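Local coordinates for nucleotidyl transferase (PDB 6PLJ), which probably transfers nucleotidyl groups, as a MobA-like NTP transferase from a methanogenic archaeon that may serve pseudomurein cell wall synthesis, at residues I79-H84 against R99-D104; S26-A31 against R116-A121. One frame throughout, in Å; residues are numbered along the deposited sequence.

How the contacts relate
Contacts 1 and 2 lie side by side in one α/β core, their centres about 8 Å apart. Strand 77-82 of contact 1 and strand 25-31 of contact 2 are parallel neighbours in the main sheet, probably joined by hydrogen bonds such as that from A31 N to V81 O, at 2.8 Å. The chain leaves strand 99-102 and soon enters helix 110-120, which packs on strands 77-82 and 25-31: CG2 of V81 packs 3.5 Å from G117 CA. Contact 1 is nested within the long loop closed by contact 2. A 1,2-ethanediol, probably from the crystallisation liquor, sits beside A30 and about 5 Å, nearest atoms, from the N103 side chain, at the carboxyl ends of these strands.

Contact 1: residues I79-H84 against R99-D104; sequences IVVTGH and RVVRND
The carbonyl oxygen of T82 receives N103 N at 2.7 Å in a nearly straight bond (173° at the hydrogen), with the donor close to the C=O axis; R102 CA adds a CA-H...O contact to the same oxygen. Behind this last rung the pattern repeats in parallel fashion: V80 N donates to R99 O, V101 N to V80 O and T82 N to V101 O. The V80 and V101 carbonyls likewise each take one N-H and one CA-H.

On one side of the sheet, V101 keeps CG1 anti to its carbonyl carbon, which leaves CG2 between the backbone N and that carbon; from there CG2 reaches CG2 of V81 at 3.9 Å and CG2 of I79 at 4.0 Å. Helix 110-120 covers this side, with R116 and A120 touching V101. Just beyond the strand end, the N103 amide lies across CG1 of V81, OD1 approaching to 3.6 Å, while ND2 is hydrogen-bonded to S113 of that helix.

The reverse side carries T82. With chi1 at 59°, OG1 sits between its own N and carbonyl carbon and packs against CG1 of V100 at 3.6 Å and CG of R102 at 3.5 Å. OG1 is hydrogen-bonded to OE2 of E90, whose OE1 forms a salt bridge with R102 NH2. One carboxylate of helix 86-92 thus ties both strands from this side, and its negative charge is probably offset by the arginine.

Strand 99-102 is the outermost at this end of the sheet, set at 27° to its neighbour. Together the strands and the intervening helix 86-92 form a β-α-β unit, the repeating element of the Rossmann-like α/β fold of MobA-like nucleotidyltransferases.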
loop_
_atom_site.group_PDB
_atom_site.type_symbol
_atom_site.label_atom_id
_atom_site.label_comp_id
_atom_site.label_asym_id
_atom_site.label_seq_id
_atom_site.Cartn_x
_atom_site.Cartn_y
_atom_site.Cartn_z
ATOM N N ILE A 79 7.192 -3.902 -7.673
ATOM C CA ILE A 79 6.382 -3.407 -8.769
ATOM C C ILE A 79 5.651 -2.187 -8.248
ATOM O O ILE A 79 5.151 -2.211 -7.130
ATOM C CB ILE A 79 5.350 -4.476 -9.224
ATOM C CG1 ILE A 79 6.029 -5.573 -10.063
ATOM C CG2 ILE A 79 4.258 -3.862 -10.097
ATOM C CD1 ILE A 79 7.163 -6.304 -9.422
ATOM N N VAL A 80 5.601 -1.123 -9.039
ATOM C CA VAL A 80 4.811 0.044 -8.668
ATOM C C VAL A 80 3.804 0.276 -9.772
ATOM O O VAL A 80 4.180 0.349 -10.945
ATOM C CB VAL A 80 5.662 1.302 -8.479
ATOM C CG1 VAL A 80 4.775 2.472 -8.102
ATOM C CG2 VAL A 80 6.733 1.083 -7.423
ATOM N N VAL A 81 2.534 0.383 -9.389
ATOM C CA VAL A 81 1.453 0.593 -10.341
ATOM C C VAL A 81 1.129 2.064 -10.340
ATOM O O VAL A 81 0.798 2.618 -9.290
ATOM C CB VAL A 81 0.216 -0.234 -9.982
ATOM C CG1 VAL A 81 -0.854 -0.083 -11.054
ATOM C CG2 VAL A 81 0.597 -1.703 -9.832
ATOM N N THR A 82 1.190 2.672 -11.521
ATOM C CA THR A 82 0.962 4.103 -11.662
ATOM C C THR A 82 -0.261 4.349 -12.545
ATOM O O THR A 82 -0.776 3.444 -13.190
ATOM C CB THR A 82 2.209 4.802 -12.249
ATOM O OG1 THR A 82 2.514 4.245 -13.535
ATOM C CG2 THR A 82 3.418 4.628 -11.315
ATOM N N GLY A 83 -0.751 5.578 -12.526
ATOM C CA GLY A 83 -1.921 5.926 -13.328
ATOM C C GLY A 83 -2.150 7.413 -13.239
ATOM O O GLY A 83 -1.679 8.178 -14.078
ATOM N N HIS A 84 -2.834 7.824 -12.184
ATOM C CA HIS A 84 -3.050 9.231 -11.952
ATOM C C HIS A 84 -1.742 9.980 -11.797
ATOM O O HIS A 84 -0.923 9.638 -10.934
ATOM C CB HIS A 84 -3.913 9.482 -10.731
ATOM C CG HIS A 84 -4.282 10.911 -10.599
ATOM N ND1 HIS A 84 -5.049 11.555 -11.552
ATOM C CD2 HIS A 84 -3.965 11.840 -9.673
ATOM C CE1 HIS A 84 -5.186 12.820 -11.204
ATOM N NE2 HIS A 84 -4.557 13.015 -10.065
ATOM N N ARG A 99 9.951 -1.759 -10.842
ATOM C CA ARG A 99 9.356 -2.083 -12.118
ATOM C C ARG A 99 8.011 -1.385 -12.152
ATOM O O ARG A 99 7.125 -1.705 -11.363
ATOM C CB ARG A 99 9.208 -3.602 -12.241
ATOM C CG ARG A 99 8.402 -4.093 -13.427
ATOM C CD ARG A 99 8.445 -5.608 -13.532
ATOM N NE ARG A 99 9.792 -6.104 -13.759
ATOM C CZ ARG A 99 10.384 -6.227 -14.953
ATOM N NH1 ARG A 99 9.747 -5.929 -16.089
ATOM N NH2 ARG A 99 11.621 -6.700 -15.011
ATOM N N VAL A 100 7.885 -0.411 -13.044
ATOM C CA VAL A 100 6.672 0.387 -13.149
ATOM C C VAL A 100 5.740 -0.189 -14.197
ATOM O O VAL A 100 6.161 -0.468 -15.330
ATOM C CB VAL A 100 7.000 1.840 -13.524
ATOM C CG1 VAL A 100 5.721 2.635 -13.752
ATOM C CG2 VAL A 100 7.847 2.488 -12.434
ATOM N N VAL A 101 4.474 -0.355 -13.823
ATOM C CA VAL A 101 3.418 -0.696 -14.771
ATOM C C VAL A 101 2.320 0.327 -14.629
ATOM O O VAL A 101 1.941 0.695 -13.526
ATOM C CB VAL A 101 2.868 -2.130 -14.620
ATOM C CG1 VAL A 101 3.964 -3.128 -14.977
ATOM C CG2 VAL A 101 2.316 -2.411 -13.237
ATOM N N ARG A 102 1.829 0.813 -15.760
ATOM C CA ARG A 102 0.843 1.880 -15.739
ATOM C C ARG A 102 -0.549 1.312 -16.012
ATOM O O ARG A 102 -0.733 0.459 -16.896
ATOM C CB ARG A 102 1.243 2.955 -16.746
ATOM C CG ARG A 102 0.622 4.304 -16.476
ATOM C CD ARG A 102 0.985 5.293 -17.570
ATOM N NE ARG A 102 2.324 5.875 -17.446
ATOM C CZ ARG A 102 2.748 6.902 -18.185
ATOM N NH1 ARG A 102 1.953 7.438 -19.114
ATOM N NH2 ARG A 102 3.966 7.399 -18.021
ATOM N N ASN A 103 -1.512 1.779 -15.246
ATOM C CA ASN A 103 -2.893 1.411 -15.592
ATOM C C ASN A 103 -3.247 2.195 -16.860
ATOM O O ASN A 103 -3.094 3.371 -16.877
ATOM C CB ASN A 103 -3.893 1.865 -14.530
ATOM C CG ASN A 103 -3.850 1.055 -13.258
ATOM O OD1 ASN A 103 -3.649 -0.153 -13.298
ATOM N ND2 ASN A 103 -4.108 1.708 -12.155
ATOM N N ASP A 104 -3.761 1.513 -17.852
ATOM C CA ASP A 104 -4.276 2.152 -19.070
ATOM C C ASP A 104 -5.436 1.284 -19.539
ATOM O O ASP A 104 -5.184 0.202 -20.089
ATOM C CB ASP A 104 -3.170 2.254 -20.132
ATOM C CG ASP A 104 -3.627 2.962 -21.414
ATOM O OD1 ASP A 104 -4.723 3.571 -21.432
ATOM O OD2 ASP A 104 -2.861 2.916 -22.405
#

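Contact 2: residues S26-A31 against R116-A121; sequences SAVVAA and RGVRAA. With EDO (1,2-ethanediol), chain F.
G117 meets V28 with its backbone. CG1 of the valine lies 3.7 Å from G117 CA, and CG2 is 3.6 Å from G117 C, the two methyls resting side by side on neighbouring backbone atoms. V28 places CG1 anti to its backbone N (chi1 170°) and CG2 beside that N, a setting that turns both branches to the helix. With no side chain, G117 lets the helix backbone come this close.

V118, one residue on, presents N at 3.8 Å from V28 CG2 and offers its own CG2 to the same methyl at a looser 4.4 Å. Further on, A121 turns its CB toward the strand, where it rests 3.6 Å from S26 CB and 3.7 Å from S26 OG. The serine hydroxyl is hydrogen-bonded to E77 on the adjoining strand, so the alanine methyl lies alongside an oxygen already held from elsewhere. Farther along the strand, 1,2-ethanediol makes a weak hydrogen bond from O2 to A30 O.

The result is an apolar helix-on-sheet contact: the C-terminal part of helix 110-120 lies over strand 25-31, with I126 of strand 125-130 touching V28, V118 and A121, while helix 62-72 packs on A27, V29 and A31.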
loop_
_atom_site.group_PDB
_atom_site.type_symbol
_atom_site.label_atom_id
_atom_site.label_comp_id
_atom_site.label_asym_id
_atom_site.label_seq_id
_atom_site.Cartn_x
_atom_site.Cartn_y
_atom_site.Cartn_z
ATOM N N SER A 26 7.226 -10.742 -4.072
ATOM C CA SER A 26 7.170 -9.515 -4.863
ATOM C C SER A 26 6.340 -8.499 -4.114
ATOM O O SER A 26 5.289 -8.850 -3.567
ATOM C CB SER A 26 6.472 -9.765 -6.188
ATOM O OG SER A 26 7.172 -10.718 -6.961
ATOM N N ALA A 27 6.782 -7.254 -4.086
ATOM C CA ALA A 27 5.914 -6.189 -3.601
ATOM C C ALA A 27 5.181 -5.565 -4.760
ATOM O O ALA A 27 5.709 -5.458 -5.863
ATOM C CB ALA A 27 6.689 -5.142 -2.848
ATOM N N VAL A 28 3.951 -5.154 -4.494
ATOM C CA VAL A 28 3.164 -4.376 -5.433
ATOM C C VAL A 28 2.730 -3.137 -4.664
ATOM O O VAL A 28 2.016 -3.248 -3.647
ATOM C CB VAL A 28 1.954 -5.163 -5.953
ATOM C CG1 VAL A 28 1.015 -4.249 -6.740
ATOM C CG2 VAL A 28 2.421 -6.337 -6.808
ATOM N N VAL A 29 3.178 -1.979 -5.123
ATOM C CA VAL A 29 2.806 -0.704 -4.523
ATOM C C VAL A 29 1.775 -0.050 -5.425
ATOM O O VAL A 29 2.045 0.230 -6.603
ATOM C CB VAL A 29 4.031 0.212 -4.336
ATOM C CG1 VAL A 29 3.617 1.558 -3.745
ATOM C CG2 VAL A 29 5.073 -0.485 -3.458
ATOM N N ALA A 30 0.589 0.178 -4.876
ATOM C CA ALA A 30 -0.473 0.851 -5.616
ATOM C C ALA A 30 -0.261 2.355 -5.498
ATOM O O ALA A 30 -0.396 2.916 -4.414
ATOM C CB ALA A 30 -1.826 0.446 -5.081
ATOM N N ALA A 31 0.082 2.989 -6.613
ATOM C CA ALA A 31 0.459 4.398 -6.628
ATOM C C ALA A 31 -0.265 5.111 -7.770
ATOM O O ALA A 31 0.288 6.022 -8.382
ATOM C CB ALA A 31 1.966 4.530 -6.750
ATOM N N ARG A 116 -3.292 -5.400 -11.545
ATOM C CA ARG A 116 -2.323 -5.103 -12.626
ATOM C C ARG A 116 -0.889 -5.360 -12.126
ATOM O O ARG A 116 -0.105 -5.804 -12.860
ATOM C CB ARG A 116 -2.479 -3.645 -13.058
ATOM C CG ARG A 116 -1.476 -3.244 -14.117
ATOM C CD ARG A 116 -1.834 -3.812 -15.464
ATOM N NE ARG A 116 -1.388 -2.952 -16.552
ATOM C CZ ARG A 116 -0.257 -3.048 -17.236
ATOM N NH1 ARG A 116 0.613 -4.009 -17.001
ATOM N NH2 ARG A 116 -0.008 -2.169 -18.190
ATOM N N GLY A 117 -0.603 -4.947 -10.910
ATOM C CA GLY A 117 0.704 -5.167 -10.299
ATOM C C GLY A 117 1.010 -6.633 -10.079
ATOM O O GLY A 117 2.127 -7.105 -10.368
ATOM N N VAL A 118 0.021 -7.368 -9.565
ATOM C CA VAL A 118 0.195 -8.805 -9.339
ATOM C C VAL A 118 0.447 -9.499 -10.679
ATOM O O VAL A 118 1.302 -10.383 -10.755
ATOM C CB VAL A 118 -1.002 -9.422 -8.572
ATOM C CG1 VAL A 118 -0.846 -10.920 -8.437
ATOM C CG2 VAL A 118 -1.127 -8.825 -7.189
ATOM N N ARG A 119 -0.248 -9.079 -11.736
ATOM C CA ARG A 119 0.011 -9.609 -13.086
ATOM C C ARG A 119 1.458 -9.446 -13.564
ATOM O O ARG A 119 1.979 -10.301 -14.287
ATOM C CB ARG A 119 -0.951 -8.972 -14.107
ATOM C CG ARG A 119 -2.341 -9.569 -14.114
ATOM C CD ARG A 119 -3.229 -8.911 -15.165
ATOM N NE ARG A 119 -2.616 -8.925 -16.493
ATOM C CZ ARG A 119 -2.408 -7.872 -17.291
ATOM N NH1 ARG A 119 -2.792 -6.632 -16.951
ATOM N NH2 ARG A 119 -1.817 -8.062 -18.475
ATOM N N ALA A 120 2.107 -8.368 -13.148
ATOM C CA ALA A 120 3.482 -8.075 -13.488
ATOM C C ALA A 120 4.489 -8.725 -12.545
ATOM O O ALA A 120 5.676 -8.661 -12.811
ATOM C CB ALA A 120 3.708 -6.570 -13.488
ATOM N N ALA A 121 4.034 -9.300 -11.437
ATOM C CA ALA A 121 4.937 -9.802 -10.397
ATOM C C ALA A 121 5.339 -11.230 -10.679
ATOM O O ALA A 121 4.523 -12.047 -11.093
ATOM C CB ALA A 121 4.258 -9.732 -9.039
HETATM C C1 EDO F . -3.788 2.921 -6.181
HETATM O O1 EDO F . -3.466 2.665 -7.405
HETATM C C2 EDO F . -3.050 3.949 -5.582
HETATM O O2 EDO F . -3.309 3.802 -4.226
#